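Local coordinates for cobalamin biosynthesis protein CobN (Mycobacterium tuberculosis, PDB 7C6O) that probably catalyses, as the large subunit of the ATP-dependent cobaltochelatase, the insertion of cobalt into the corrin ring during aerobic cobalamin biosynthesis, at residues 876-881 with 1054-1059. Sequence-based numbering, arbitrary orientation.
Sequences RWPRSV and IAVAAK
Ala1055 sits in the angle between Pro878, Arg879 and the backbone of Ser880. Ala1055 CB lies off-centre over one face of the Arg879 guanidinium, 3.9 Å from Arg879 NH1. On the proline side Ala1055 CB meets Pro878 CB at 3.9 Å, and Pro878 CB also touches Val1056 CG2 at 3.7 Å. In Arg879, chi1 (61°) tucks CG between N and C, the chain then runs straight to NE, and chi4 (-82°) turns the guanidinium plane across the chain, presenting a face to the Ala1055 methyl. A water at this exposed arginine end donates to Ile1054 O at 2.7 Å and weakly accepts from Arg879 NH2. Ser880 O collects two N-H groups: Ala1055 N at 2.9 Å, tilted 31° out of the carbonyl plane, and a weaker bond from Val1056 N at 3.4 Å. These two bonds to one carbonyl open the parallel pairing of Val881 with Val1056, whose side chains share a sheet face; Val881 CA adds a CH...O contact to Val1056 O at 3.5 Å. Strands 935-940, 880-885, 1056-1061 and 1094-1099 lie in that order, all parallel, in an alpha/beta arrangement within the CobN/magnesium chelatase family region. Helix 853-874 covers the Val881 and Val1056 face through Leu866 and Tyr870, whereas helix 1072-1089 packs on Ile1054 and Ala1057.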
loop_
_atom_site.group_PDB
_atom_site.type_symbol
_atom_site.label_atom_id
_atom_site.label_comp_id
_atom_site.label_asym_id
_atom_site.label_seq_id
_atom_site.Cartn_x
_atom_site.Cartn_y
_atom_site.Cartn_z
ATOM N N ARG A 876 -27.847 20.203 15.357
ATOM C CA ARG A 876 -27.704 20.781 14.028
ATOM C C ARG A 876 -26.692 19.957 13.250
ATOM O O ARG A 876 -25.900 19.208 13.828
ATOM C CB ARG A 876 -27.267 22.248 14.095
ATOM C CG ARG A 876 -26.050 22.487 14.974
ATOM C CD ARG A 876 -25.176 23.594 14.408
ATOM N NE ARG A 876 -25.917 24.836 14.215
ATOM C CZ ARG A 876 -25.486 25.853 13.477
ATOM N NH1 ARG A 876 -24.316 25.775 12.855
ATOM N NH2 ARG A 876 -26.225 26.948 13.353
ATOM N N TRP A 877 -26.729 20.103 11.927
ATOM C CA TRP A 877 -25.771 19.410 11.083
ATOM C C TRP A 877 -24.393 20.056 11.205
ATOM O O TRP A 877 -24.282 21.273 11.385
ATOM C CB TRP A 877 -26.210 19.438 9.621
ATOM C CG TRP A 877 -27.580 18.905 9.371
ATOM C CD1 TRP A 877 -28.701 19.628 9.085
ATOM C CD2 TRP A 877 -27.978 17.530 9.368
ATOM N NE1 TRP A 877 -29.773 18.789 8.909
ATOM C CE2 TRP A 877 -29.355 17.495 9.077
ATOM C CE3 TRP A 877 -27.304 16.325 9.587
ATOM C CZ2 TRP A 877 -30.072 16.304 9.001
ATOM C CZ3 TRP A 877 -28.017 15.143 9.510
ATOM C CH2 TRP A 877 -29.387 15.140 9.219
ATOM N N PRO A 878 -23.324 19.268 11.106
ATOM C CA PRO A 878 -21.991 19.868 11.000
ATOM C C PRO A 878 -21.821 20.528 9.640
ATOM O O PRO A 878 -22.219 19.978 8.611
ATOM C CB PRO A 878 -21.048 18.671 11.170
ATOM C CG PRO A 878 -21.834 17.519 10.637
ATOM C CD PRO A 878 -23.280 17.798 10.994
ATOM N N ARG A 879 -21.241 21.729 9.646
ATOM C CA ARG A 879 -21.045 22.451 8.392
ATOM C C ARG A 879 -20.006 21.770 7.512
ATOM O O ARG A 879 -20.122 21.798 6.280
ATOM C CB ARG A 879 -20.635 23.897 8.674
ATOM C CG ARG A 879 -19.328 24.024 9.439
ATOM C CD ARG A 879 -19.053 25.449 9.890
ATOM N NE ARG A 879 -17.928 25.500 10.820
ATOM C CZ ARG A 879 -18.026 25.246 12.121
ATOM N NH1 ARG A 879 -19.199 24.923 12.648
ATOM N NH2 ARG A 879 -16.952 25.313 12.899
ATOM N N SER A 880 -19.000 21.148 8.121
ATOM C CA SER A 880 -17.919 20.519 7.380
ATOM C C SER A 880 -17.316 19.398 8.212
ATOM O O SER A 880 -17.183 19.519 9.434
ATOM C CB SER A 880 -16.834 21.534 7.001
ATOM O OG SER A 880 -15.766 20.897 6.324
ATOM N N VAL A 881 -16.956 18.311 7.538
ATOM C CA VAL A 881 -16.264 17.182 8.145
ATOM C C VAL A 881 -14.857 17.130 7.571
ATOM O O VAL A 881 -14.677 17.200 6.350
ATOM C CB VAL A 881 -17.006 15.859 7.886
ATOM C CG1 VAL A 881 -16.181 14.678 8.378
ATOM C CG2 VAL A 881 -18.382 15.878 8.545
ATOM N N ILE A 1054 -13.876 23.240 9.702
ATOM C CA ILE A 1054 -14.063 21.851 10.110
ATOM C C ILE A 1054 -14.783 21.805 11.448
ATOM O O ILE A 1054 -14.290 22.324 12.458
ATOM C CB ILE A 1054 -12.719 21.119 10.175
ATOM C CG1 ILE A 1054 -12.113 21.001 8.776
ATOM C CG2 ILE A 1054 -12.901 19.742 10.814
ATOM C CD1 ILE A 1054 -10.723 20.385 8.764
ATOM N N ALA A 1055 -15.960 21.179 11.461
ATOM C CA ALA A 1055 -16.727 21.004 12.686
ATOM C C ALA A 1055 -16.443 19.671 13.363
ATOM O O ALA A 1055 -16.509 19.584 14.597
ATOM C CB ALA A 1055 -18.226 21.123 12.391
ATOM N N VAL A 1056 -16.138 18.633 12.585
ATOM C CA VAL A 1056 -15.799 17.311 13.104
ATOM C C VAL A 1056 -14.536 16.839 12.404
ATOM O O VAL A 1056 -14.508 16.749 11.171
ATOM C CB VAL A 1056 -16.918 16.281 12.876
ATOM C CG1 VAL A 1056 -16.764 15.121 13.845
ATOM C CG2 VAL A 1056 -18.283 16.913 12.975
ATOM N N ALA A 1057 -13.509 16.508 13.181
ATOM C CA ALA A 1057 -12.322 15.848 12.649
ATOM C C ALA A 1057 -12.482 14.345 12.848
ATOM O O ALA A 1057 -12.582 13.875 13.986
ATOM C CB ALA A 1057 -11.056 16.362 13.332
ATOM N N ALA A 1058 -12.517 13.595 11.751
ATOM C CA ALA A 1058 -12.849 12.181 11.803
ATOM C C ALA A 1058 -11.697 11.326 11.291
ATOM O O ALA A 1058 -10.960 11.718 10.383
ATOM C CB ALA A 1058 -14.114 11.880 10.988
ATOM N N LYS A 1059 -11.552 10.152 11.899
ATOM C CA LYS A 1059 -10.647 9.113 11.433
ATOM C C LYS A 1059 -11.332 7.776 11.656
ATOM O O LYS A 1059 -11.991 7.577 12.678
ATOM C CB LYS A 1059 -9.300 9.142 12.170
ATOM C CG LYS A 1059 -8.319 8.070 11.700
ATOM C CD LYS A 1059 -7.914 8.307 10.254
ATOM C CE LYS A 1059 -7.016 7.197 9.719
ATOM N NZ LYS A 1059 -7.756 5.953 9.347
HETATM O O HOH W 1 -13.806 24.840 13.154
#